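Local coordinates for putative polysaccharide deacetylase (Bdellovibrio bacteriovorus HD100, PDB 5JP6), which probably removes acetyl groups from peptidoglycan sugars as a zinc-dependent carbohydrate esterase of family 4, hydrolysing carbon-nitrogen bonds other than peptide bonds, at residues L90-N95 and W308-N313; L135-S140 and I187-K192; N142-P147 and E351-G356; E314-R319 and A342-Q347. The protein carries 1 engineered substitution. One frame throughout, in Å; residues are numbered along the deposited sequence.

Contact 1 of 4, residues L90-N95 and W308-N313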
# COMPACT_ATOMS: atom_id res chain seq x y z
N LEU A 90 4.76 -6.18 -16.96
CA LEU A 90 3.33 -5.99 -17.02
C LEU A 90 2.72 -5.84 -15.59
O LEU A 90 1.72 -5.13 -15.39
CB LEU A 90 2.66 -7.13 -17.78
CG LEU A 90 1.15 -7.03 -18.00
CD1 LEU A 90 0.78 -5.78 -18.79
CD2 LEU A 90 0.68 -8.30 -18.72
N THR A 91 3.36 -6.47 -14.60
CA THR A 91 2.87 -6.35 -13.22
C THR A 91 2.76 -4.90 -12.75
O THR A 91 1.97 -4.60 -11.86
CB THR A 91 3.64 -7.19 -12.17
OG1 THR A 91 4.96 -6.69 -11.97
CG2 THR A 91 3.65 -8.66 -12.59
N LEU A 92 3.54 -4.00 -13.34
CA LEU A 92 3.47 -2.58 -12.99
C LEU A 92 2.08 -1.99 -13.27
O LEU A 92 1.68 -1.02 -12.63
CB LEU A 92 4.54 -1.81 -13.76
CG LEU A 92 4.76 -0.36 -13.38
CD1 LEU A 92 5.25 -0.21 -11.94
CD2 LEU A 92 5.77 0.26 -14.33
N PHE A 93 1.38 -2.55 -14.26
CA PHE A 93 0.08 -2.06 -14.70
C PHE A 93 -1.08 -2.91 -14.20
O PHE A 93 -2.22 -2.67 -14.55
CB PHE A 93 0.07 -2.03 -16.24
CG PHE A 93 0.98 -1.02 -16.82
CD1 PHE A 93 0.55 0.30 -17.01
CD2 PHE A 93 2.29 -1.38 -17.19
CE1 PHE A 93 1.41 1.25 -17.53
CE2 PHE A 93 3.13 -0.43 -17.74
CZ PHE A 93 2.69 0.88 -17.89
N GLU A 94 -0.79 -3.93 -13.40
CA GLU A 94 -1.82 -4.88 -12.98
C GLU A 94 -2.97 -4.19 -12.28
O GLU A 94 -4.14 -4.51 -12.54
CB GLU A 94 -1.22 -5.93 -12.05
CG GLU A 94 -2.21 -6.95 -11.52
CD GLU A 94 -1.57 -8.09 -10.78
OE1 GLU A 94 -0.37 -8.03 -10.46
OE2 GLU A 94 -2.36 -9.06 -10.49
N ASN A 95 -2.67 -3.27 -11.36
CA ASN A 95 -3.78 -2.65 -10.62
C ASN A 95 -4.68 -1.87 -11.56
O ASN A 95 -5.90 -1.89 -11.42
CB ASN A 95 -3.27 -1.73 -9.53
CG ASN A 95 -2.75 -2.47 -8.34
OD1 ASN A 95 -2.51 -3.68 -8.40
ND2 ASN A 95 -2.63 -1.77 -7.23
N TRP A 308 7.33 -0.69 -4.21
CA TRP A 308 6.85 0.08 -5.38
C TRP A 308 7.62 -0.30 -6.66
O TRP A 308 7.16 -0.01 -7.77
CB TRP A 308 7.00 1.59 -5.11
CG TRP A 308 8.40 2.02 -4.74
CD1 TRP A 308 8.91 2.15 -3.48
CD2 TRP A 308 9.46 2.36 -5.65
NE1 TRP A 308 10.22 2.53 -3.55
CE2 TRP A 308 10.59 2.66 -4.86
CE3 TRP A 308 9.59 2.40 -7.04
CZ2 TRP A 308 11.80 3.04 -5.41
CZ3 TRP A 308 10.81 2.76 -7.58
CH2 TRP A 308 11.88 3.09 -6.77
N ARG A 309 8.82 -0.87 -6.51
CA ARG A 309 9.67 -1.17 -7.65
C ARG A 309 9.36 -2.56 -8.20
O ARG A 309 9.33 -3.53 -7.47
CB ARG A 309 11.16 -1.04 -7.27
CG ARG A 309 12.05 -0.93 -8.49
CD ARG A 309 13.50 -1.12 -8.18
NE ARG A 309 14.04 -0.12 -7.28
CZ ARG A 309 14.43 1.10 -7.64
NH1 ARG A 309 14.24 1.53 -8.89
NH2 ARG A 309 15.00 1.88 -6.74
N THR A 310 9.13 -2.66 -9.49
CA THR A 310 8.99 -3.95 -10.15
C THR A 310 10.28 -4.73 -9.92
O THR A 310 11.39 -4.25 -10.21
CB THR A 310 8.70 -3.83 -11.64
OG1 THR A 310 7.54 -3.02 -11.84
CG2 THR A 310 8.50 -5.21 -12.30
N GLN A 311 10.10 -5.96 -9.45
CA GLN A 311 11.24 -6.83 -9.11
C GLN A 311 10.68 -8.21 -8.84
O GLN A 311 9.47 -8.36 -8.63
CB GLN A 311 11.96 -6.33 -7.89
CG GLN A 311 11.11 -6.30 -6.62
CD GLN A 311 11.71 -5.43 -5.53
OE1 GLN A 311 12.75 -5.77 -4.96
NE2 GLN A 311 11.09 -4.31 -5.26
N SER A 312 11.56 -9.21 -8.80
CA SER A 312 11.13 -10.57 -8.47
C SER A 312 10.69 -10.65 -7.01
O SER A 312 11.10 -9.84 -6.17
CB SER A 312 12.26 -11.55 -8.71
OG SER A 312 13.38 -11.27 -7.89
N ASN A 313 9.90 -11.67 -6.69
CA ASN A 313 9.57 -11.93 -5.30
C ASN A 313 10.82 -12.09 -4.46
O ASN A 313 10.92 -11.56 -3.35
CB ASN A 313 8.79 -13.22 -5.16
CG ASN A 313 7.36 -13.17 -5.68
OD1 ASN A 313 6.98 -12.33 -6.45
ND2 ASN A 313 6.58 -14.18 -5.27
O HOH W 1 5.43 -4.24 -10.65
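Thr-310 is rotated so that OG1 lies beside its own backbone N (chi1 -56°), while Thr-91 holds OG1 between its backbone N and carbonyl carbon (chi1 68°); the two hydroxyls thereby face one water from either segment. This small, water-bridged junction joins the turn between helices 87-90 and 94-98 of the helical N-terminal part to the loop leading into helix 313-327 of the NodB-type deacetylase domain. Water 1 donates to Thr-91 OG1 at 2.8 Å, and its oxygen lies 2.7 Å from Thr-310 OG1. Because Thr-91 OG1 is also hydrogen-bonded to the carbonyl O of Gln-88, it is tied to its own turn as well as to the bridge. The methyl of Thr-310 passes obliquely by the other hydroxyl, with CG2 3.9 Å from Thr-91 OG1. Leu-92 meets the same threonine nearly at a right angle, bringing CD1 to 3.6 Å from Thr-310 OG1, so an apolar branch flanks the polar bridge. Asn-37 of helix 24-39 steadies the loop, its side chain bonding both Thr-310 N and Trp-308 O. Next along the loop, Gln-311 folds its amide back on the backbone: NE2 donates to Arg-309 O at 2.9 Å. Arg-309 NH1 reaches Ala-40 O, Arg-309 CB covers a face of the indole, and the rim atom Trp-308 CH2 lies 3.2 Å above the centre of the Arg-309 guanidinium plane.

Contact 2 of 4, residues L135-S140 and I187-K192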
# COMPACT_ATOMS: atom_id res chain seq x y z
N LEU A 135 -4.63 -13.46 -4.64
CA LEU A 135 -5.94 -13.47 -5.28
C LEU A 135 -6.93 -14.43 -4.64
O LEU A 135 -8.15 -14.36 -4.90
CB LEU A 135 -5.86 -13.80 -6.76
CG LEU A 135 -4.90 -13.05 -7.58
CD1 LEU A 135 -5.04 -13.48 -9.03
CD2 LEU A 135 -5.09 -11.54 -7.42
N LYS A 136 -6.41 -15.42 -3.91
CA LYS A 136 -7.28 -16.42 -3.33
C LYS A 136 -6.79 -16.84 -1.98
O LYS A 136 -5.63 -16.62 -1.63
CB LYS A 136 -7.40 -17.63 -4.22
CG LYS A 136 -6.15 -18.48 -4.30
CD LYS A 136 -6.42 -19.73 -5.16
CE LYS A 136 -5.79 -19.58 -6.54
NZ LYS A 136 -6.41 -18.48 -7.33
N ALA A 137 -7.73 -17.44 -1.23
CA ALA A 137 -7.55 -17.66 0.19
C ALA A 137 -6.79 -18.93 0.39
O ALA A 137 -7.29 -20.03 0.12
CB ALA A 137 -8.89 -17.70 0.93
N VAL A 138 -5.54 -18.78 0.77
CA VAL A 138 -4.69 -19.91 1.03
C VAL A 138 -4.21 -19.77 2.46
O VAL A 138 -3.96 -18.65 2.98
CB VAL A 138 -3.54 -20.05 -0.01
CG1 VAL A 138 -4.13 -20.14 -1.40
CG2 VAL A 138 -2.52 -18.91 0.08
N GLN A 139 -4.19 -20.94 3.09
CA GLN A 139 -3.55 -21.13 4.38
C GLN A 139 -2.12 -21.52 4.05
O GLN A 139 -1.82 -22.58 3.45
CB GLN A 139 -4.26 -22.18 5.25
CG GLN A 139 -3.55 -22.45 6.59
CD GLN A 139 -4.17 -23.60 7.37
OE1 GLN A 139 -3.49 -24.57 7.73
NE2 GLN A 139 -5.46 -23.51 7.61
N SER A 140 -1.23 -20.65 4.42
CA SER A 140 0.20 -20.90 4.17
C SER A 140 0.66 -22.01 5.10
O SER A 140 -0.08 -22.47 5.99
CB SER A 140 1.05 -19.65 4.39
OG SER A 140 1.23 -19.43 5.72
N ILE A 187 -3.11 -10.17 2.69
CA ILE A 187 -2.24 -9.68 3.74
C ILE A 187 -2.87 -9.98 5.13
O ILE A 187 -2.19 -10.48 6.04
CB ILE A 187 -1.83 -8.22 3.49
CG1 ILE A 187 -0.80 -8.14 2.34
CG2 ILE A 187 -1.31 -7.59 4.78
CD1 ILE A 187 -0.65 -6.78 1.71
N LEU A 188 -4.17 -9.74 5.27
CA LEU A 188 -4.87 -10.04 6.53
C LEU A 188 -4.74 -11.52 6.89
O LEU A 188 -4.51 -11.87 8.04
CB LEU A 188 -6.33 -9.65 6.47
CG LEU A 188 -6.65 -8.17 6.40
CD1 LEU A 188 -8.13 -7.92 6.28
CD2 LEU A 188 -6.10 -7.42 7.62
N ARG A 189 -4.92 -12.40 5.90
CA ARG A 189 -4.83 -13.85 6.17
C ARG A 189 -3.44 -14.19 6.67
O ARG A 189 -3.28 -14.94 7.63
CB ARG A 189 -5.14 -14.66 4.93
CG ARG A 189 -6.59 -14.58 4.51
CD ARG A 189 -6.90 -15.56 3.42
NE ARG A 189 -6.39 -15.15 2.10
CZ ARG A 189 -7.04 -14.39 1.22
NH1 ARG A 189 -8.21 -13.86 1.51
NH2 ARG A 189 -6.49 -14.12 0.05
N ALA A 190 -2.45 -13.62 6.02
CA ALA A 190 -1.05 -13.92 6.38
C ALA A 190 -0.74 -13.44 7.80
O ALA A 190 -0.12 -14.15 8.60
CB ALA A 190 -0.10 -13.29 5.38
N LEU A 191 -1.18 -12.24 8.12
CA LEU A 191 -0.96 -11.69 9.46
C LEU A 191 -1.65 -12.52 10.51
O LEU A 191 -1.08 -12.84 11.56
CB LEU A 191 -1.43 -10.23 9.52
CG LEU A 191 -0.64 -9.23 8.67
CD1 LEU A 191 -1.38 -7.91 8.59
CD2 LEU A 191 0.75 -8.98 9.22
N LYS A 192 -2.91 -12.84 10.26
CA LYS A 192 -3.73 -13.53 11.24
C LYS A 192 -3.17 -14.92 11.57
O LYS A 192 -3.21 -15.36 12.74
CB LYS A 192 -5.19 -13.62 10.81
CG LYS A 192 -6.10 -14.21 11.88
CD LYS A 192 -7.56 -14.17 11.45
CE LYS A 192 -8.41 -14.84 12.52
NZ LYS A 192 -9.81 -15.11 12.11
O HOH W 2 -3.85 -15.77 0.55
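The carbonyl O of Lys-136 accepts a hydrogen bond from water 2 at 2.9 Å, and Arg-189 NE donates to the same water at 3.0 Å, so a single solvent molecule links the loop 135-140 to helix 183-193. The water sits at the edge of the guanidinium, in its plane. Arg-189 NH2 also lies 3.1 Å from Lys-136 O, which places the carbonyl beside both the arginine and the bridging water. From residues 187-192, Arg-189 makes the crossing, and a bend at chi3 (-76°) turns its planar end across the loop backbone. There Ala-137 supplies the apolar half of the contact. Its CA lies 3.3 Å above one guanidinium face, displaced toward the rim, and its CB approaches Arg-189 NE to 3.8 Å. The arginine thus combines a water-mediated polar grip at its edge with van der Waals packing over a face. Lys-136 and Ala-137 are exposed, so this is a surface attachment, away from the zinc site. Farther along the loop, Ser-140 OG bonds Glu-193 OE1 and adds a second tie to the end of the same helix. On its inner side helix 183-193, the connection in the crossover from strand 170-176 to strand 199-202, rests Ile-187 on Phe-175 and Leu-191 on Leu-173, while Ala-190 packs against Met-345 of helix 339-354.

Contact 3 of 4, residues N142-P147 and E351-G356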
# COMPACT_ATOMS: atom_id res chain seq x y z
N ASN A 142 2.75 -21.62 7.35
CA ASN A 142 3.17 -21.06 8.65
C ASN A 142 2.34 -21.60 9.78
O ASN A 142 1.13 -21.45 9.75
CB ASN A 142 3.09 -19.52 8.66
CG ASN A 142 4.18 -18.87 7.87
OD1 ASN A 142 5.23 -19.47 7.65
ND2 ASN A 142 3.97 -17.55 7.50
N SER A 143 2.99 -22.18 10.77
CA SER A 143 2.30 -22.68 11.98
C SER A 143 3.14 -22.31 13.19
O SER A 143 3.50 -23.15 14.01
CB SER A 143 2.09 -24.17 11.92
OG SER A 143 3.28 -24.71 11.48
N PHE A 144 3.41 -21.04 13.29
CA PHE A 144 4.02 -20.42 14.48
C PHE A 144 3.15 -19.24 14.85
O PHE A 144 2.31 -18.82 14.06
CB PHE A 144 5.49 -19.99 14.26
CG PHE A 144 5.65 -18.88 13.26
CD1 PHE A 144 5.82 -19.16 11.89
CD2 PHE A 144 5.58 -17.56 13.67
CE1 PHE A 144 5.92 -18.13 10.97
CE2 PHE A 144 5.73 -16.53 12.76
CZ PHE A 144 5.91 -16.80 11.42
N ARG A 145 3.43 -18.67 16.01
CA ARG A 145 2.64 -17.56 16.50
C ARG A 145 3.58 -16.52 17.11
O ARG A 145 4.33 -16.84 18.04
CB ARG A 145 1.66 -18.07 17.55
CG ARG A 145 0.77 -17.04 18.20
CD ARG A 145 -0.12 -17.71 19.23
NE ARG A 145 -1.10 -16.80 19.81
CZ ARG A 145 -0.84 -15.92 20.78
NH1 ARG A 145 0.38 -15.81 21.30
NH2 ARG A 145 -1.82 -15.13 21.24
N PHE A 146 3.58 -15.29 16.59
CA PHE A 146 4.27 -14.20 17.25
C PHE A 146 3.49 -13.93 18.58
O PHE A 146 2.25 -13.98 18.62
CB PHE A 146 4.26 -12.90 16.39
CG PHE A 146 5.18 -12.92 15.19
CD1 PHE A 146 6.57 -12.86 15.36
CD2 PHE A 146 4.68 -12.96 13.87
CE1 PHE A 146 7.41 -12.83 14.27
CE2 PHE A 146 5.56 -12.95 12.79
CZ PHE A 146 6.91 -12.89 13.00
N PRO A 147 4.22 -13.63 19.67
CA PRO A 147 3.51 -13.19 20.89
C PRO A 147 2.78 -11.89 20.70
O PRO A 147 3.17 -11.06 19.87
CB PRO A 147 4.64 -13.01 21.92
CG PRO A 147 5.90 -12.87 21.13
CD PRO A 147 5.69 -13.49 19.77
N GLU A 351 10.36 -15.47 7.76
CA GLU A 351 11.77 -15.02 7.90
C GLU A 351 11.96 -14.08 9.10
O GLU A 351 12.98 -14.22 9.78
CB GLU A 351 12.28 -14.40 6.63
CG GLU A 351 12.70 -15.42 5.60
CD GLU A 351 13.87 -16.26 6.14
OE1 GLU A 351 14.90 -15.65 6.56
OE2 GLU A 351 13.73 -17.49 6.17
N LEU A 352 11.03 -13.16 9.39
CA LEU A 352 11.14 -12.32 10.61
C LEU A 352 11.28 -13.27 11.80
O LEU A 352 12.14 -13.08 12.68
CB LEU A 352 9.95 -11.41 10.81
CG LEU A 352 9.81 -10.18 9.95
CD1 LEU A 352 8.55 -9.43 10.35
CD2 LEU A 352 11.04 -9.31 10.04
N TYR A 353 10.39 -14.26 11.89
CA TYR A 353 10.42 -15.21 12.97
C TYR A 353 11.76 -15.98 13.04
O TYR A 353 12.41 -16.02 14.11
CB TYR A 353 9.25 -16.19 12.81
CG TYR A 353 9.16 -17.19 13.92
CD1 TYR A 353 8.59 -16.84 15.13
CD2 TYR A 353 9.61 -18.48 13.73
CE1 TYR A 353 8.47 -17.76 16.15
CE2 TYR A 353 9.50 -19.40 14.75
CZ TYR A 353 8.94 -19.03 15.94
OH TYR A 353 8.83 -19.96 16.91
N ASN A 354 12.22 -16.46 11.88
CA ASN A 354 13.48 -17.19 11.79
C ASN A 354 14.67 -16.35 12.26
O ASN A 354 15.66 -16.87 12.87
CB ASN A 354 13.75 -17.72 10.38
CG ASN A 354 12.84 -18.87 9.97
OD1 ASN A 354 12.22 -19.53 10.79
ND2 ASN A 354 12.77 -19.09 8.64
N ARG A 355 14.63 -15.07 11.95
CA ARG A 355 15.71 -14.13 12.23
C ARG A 355 15.68 -13.54 13.63
O ARG A 355 16.56 -12.73 13.95
CB ARG A 355 15.74 -13.04 11.15
CG ARG A 355 16.06 -13.61 9.77
CD ARG A 355 15.68 -12.65 8.66
NE ARG A 355 15.94 -13.20 7.33
CZ ARG A 355 16.93 -12.87 6.51
NH1 ARG A 355 17.87 -12.02 6.89
NH2 ARG A 355 17.02 -13.46 5.33
N GLY A 356 14.67 -13.91 14.43
CA GLY A 356 14.58 -13.50 15.82
C GLY A 356 13.87 -12.20 16.06
O GLY A 356 13.97 -11.62 17.15
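Loop 142-147 runs past the last turn of helix 339-354, coming nearest with the CA atoms of Phe-146 and Tyr-353 7.6 Å apart, just before the helix ends in a Schellman motif at Gly-356 (phi 88°). The main feature is an offset stack between the rings of Phe-144 and Tyr-353. Their centroids lie 4.2 Å apart and their planes are inclined by 21°. The two side chains slide past each other in opposite directions, so each also lays its CB over the partner's ring in a CH-pi contact: Tyr-353 CB is 3.9 Å from the Phe-144 centroid, and Phe-144 CB lies over the tyrosine face. With CG anti to its backbone N (chi1 -178°), Tyr-353 extends from the helix toward the loop and offers one face to Phe-144 CD2. Phe-146 closes the cluster: its CE1 lies at the edge of the tyrosine ring, and its CZ reaches Leu-352 CB at 4.0 Å. Within the loop, Phe-144 CE2 stands 3.6 Å above the Phe-146 ring plane, so the aromatic groups interlock. At the helix end Glu-351 is held by its neighbours, taking a salt bridge from Arg-355 NE to OE1 at 2.8 Å and a hydrogen bond from Asn-354 ND2 at OE2. Arg-355 also pairs with Glu-325 of helix 313-327. Leu-352 touches Val-324 of that helix and Val-359 of strand 358-364, and Phe-146 also touches Val-359, just before the loop enters strand 150-153, the parallel partner of strand 358-364.

Contact 4 of 4, residues E314-R319 and A342-Q347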
# COMPACT_ATOMS: atom_id res chain seq x y z
N GLU A 314 11.80 -12.81 -5.01
CA GLU A 314 13.10 -13.07 -4.38
C GLU A 314 13.83 -11.77 -4.04
O GLU A 314 14.35 -11.57 -2.94
CB GLU A 314 13.93 -13.92 -5.36
CG GLU A 314 15.13 -14.63 -4.81
CD GLU A 314 15.50 -15.85 -5.69
OE1 GLU A 314 14.82 -16.91 -5.52
OE2 GLU A 314 16.46 -15.77 -6.53
N GLN A 315 13.90 -10.85 -5.00
CA GLN A 315 14.54 -9.57 -4.80
C GLN A 315 13.85 -8.71 -3.69
O GLN A 315 14.48 -8.16 -2.84
CB GLN A 315 14.64 -8.87 -6.16
CG GLN A 315 15.28 -7.50 -6.05
CD GLN A 315 15.61 -6.90 -7.39
OE1 GLN A 315 15.66 -7.58 -8.41
NE2 GLN A 315 15.81 -5.60 -7.41
N LEU A 316 12.51 -8.71 -3.77
CA LEU A 316 11.76 -7.95 -2.79
C LEU A 316 12.01 -8.46 -1.37
O LEU A 316 12.30 -7.68 -0.47
CB LEU A 316 10.26 -7.97 -3.15
CG LEU A 316 9.33 -7.22 -2.17
CD1 LEU A 316 9.78 -5.76 -2.04
CD2 LEU A 316 7.90 -7.31 -2.63
N LEU A 317 11.94 -9.79 -1.17
CA LEU A 317 12.20 -10.41 0.16
C LEU A 317 13.62 -10.07 0.58
O LEU A 317 13.84 -9.76 1.73
CB LEU A 317 11.99 -11.93 0.15
CG LEU A 317 10.56 -12.36 0.27
CD1 LEU A 317 10.35 -13.74 -0.34
CD2 LEU A 317 10.14 -12.29 1.75
N ALA A 318 14.58 -10.14 -0.35
CA ALA A 318 15.97 -9.88 -0.02
C ALA A 318 16.18 -8.43 0.42
O ALA A 318 16.87 -8.18 1.41
CB ALA A 318 16.88 -10.23 -1.20
N ARG A 319 15.55 -7.50 -0.31
CA ARG A 319 15.73 -6.09 0.02
C ARG A 319 15.09 -5.74 1.37
O ARG A 319 15.73 -5.12 2.23
CB ARG A 319 15.16 -5.23 -1.07
CG ARG A 319 15.20 -3.75 -0.78
CD ARG A 319 16.57 -3.20 -0.39
NE ARG A 319 17.61 -3.41 -1.38
CZ ARG A 319 17.98 -2.57 -2.34
NH1 ARG A 319 17.38 -1.41 -2.54
NH2 ARG A 319 19.00 -2.90 -3.12
N ALA A 342 1.65 -8.79 -1.05
CA ALA A 342 0.74 -9.84 -0.53
C ALA A 342 1.34 -11.23 -0.87
O ALA A 342 1.30 -12.16 -0.02
CB ALA A 342 -0.67 -9.68 -1.09
N GLU A 343 1.91 -11.41 -2.07
CA GLU A 343 2.44 -12.70 -2.46
C GLU A 343 3.57 -13.16 -1.55
O GLU A 343 3.73 -14.35 -1.34
CB GLU A 343 2.96 -12.66 -3.91
CG GLU A 343 1.91 -12.41 -4.97
CD GLU A 343 1.09 -13.65 -5.31
OE1 GLU A 343 1.55 -14.81 -5.13
OE2 GLU A 343 -0.04 -13.47 -5.83
N ILE A 344 4.40 -12.21 -1.07
CA ILE A 344 5.55 -12.56 -0.24
C ILE A 344 5.28 -12.48 1.26
O ILE A 344 6.17 -12.82 2.05
CB ILE A 344 6.80 -11.73 -0.58
CG1 ILE A 344 6.62 -10.24 -0.22
CG2 ILE A 344 7.18 -11.92 -2.05
CD1 ILE A 344 7.88 -9.59 0.27
N MET A 345 4.06 -12.11 1.65
CA MET A 345 3.86 -11.80 3.07
C MET A 345 4.05 -13.02 3.99
O MET A 345 4.75 -12.92 5.02
CB MET A 345 2.53 -11.09 3.30
CG MET A 345 2.37 -10.50 4.70
SD MET A 345 3.69 -9.35 5.20
CE MET A 345 3.68 -8.16 3.86
N PRO A 346 3.46 -14.20 3.63
CA PRO A 346 3.74 -15.34 4.52
C PRO A 346 5.23 -15.67 4.66
O PRO A 346 5.72 -15.93 5.75
CB PRO A 346 2.98 -16.49 3.84
CG PRO A 346 1.86 -15.79 3.12
CD PRO A 346 2.44 -14.51 2.59
N GLN A 347 5.95 -15.56 3.55
CA GLN A 347 7.36 -15.87 3.54
C GLN A 347 8.14 -14.83 4.39
O GLN A 347 9.07 -15.16 5.17
CB GLN A 347 7.86 -15.91 2.11
CG GLN A 347 9.31 -16.37 2.02
CD GLN A 347 9.44 -17.90 2.00
OE1 GLN A 347 8.95 -18.52 1.10
NE2 GLN A 347 10.04 -18.48 3.02
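The one flat group among the touching side chains, the carboxamide of Gln-347, is turned away from Leu-317, and it is the aliphatic part that meets the leucine, with Gln-347 CG 3.7 Å from Leu-317 CD1. A bend at chi2 (84°) carries the amide off to the loop beyond, where OE1 accepts from Val-130 N and NE2 bonds Ser-129 OG. The remainder is helix-helix packing between the consecutive helices 313-327 and 339-354 of the NodB homology region, which lie on either side of strand 330-335 in sequence. The axes of segments 314-319 and 342-347 approach to 10.2 Å and cross at -54°. Ile-344 is the central wedge. Its CD1 enters the angle between two leucines, 3.7 Å from Leu-316 CD2 and 3.8 Å from Leu-317 CD2. Leu-316 meets it nearly at a right angle, whereas Leu-317 slides alongside in the opposite direction and presses CG against Ile-344 CB at 3.9 Å. Helix 339-354 is kinked here: Pro-346 has no N-H to give, the N of Gln-347 makes no bond to the preceding turn, and the psi of Ile-344 (0°) departs from helical values. On the far face Pro-346 packs on Ala-190 of helix 183-193. The carboxylate of Glu-343 is held by Arg-125 and Arg-339. The side-chain contacts are almost wholly aliphatic, so the stability of the interface probably comes mainly from burying apolar surface, while the polar end of Gln-347 is paid for by bonds outside it.

Overall arrangement
Along the chain the order is 90-95, 135-140, 142-147, 187-192, 308-313, 314-319, 342-347 and 351-356, so contact 1 encloses contact 2, and contact 3 crosses both and spans contact 4. Helix 339-354 is the common element: contact 4 uses its middle and contact 3 its end, their centres about 15 Å apart, and Ile-187 and Ala-190 of contact 2 pack against it. Contacts 1 and 4, centres about 13 Å apart, meet where loop 308-313 enters helix 313-327. Contacts 1 and 3 are farthest apart, about 27 Å between centres. Contact 1 ties the N-terminal helices to the deacetylase part, contacts 2 and 3 tie the linker to its helices, and contact 4 packs two of those helices together, all away from the zinc site.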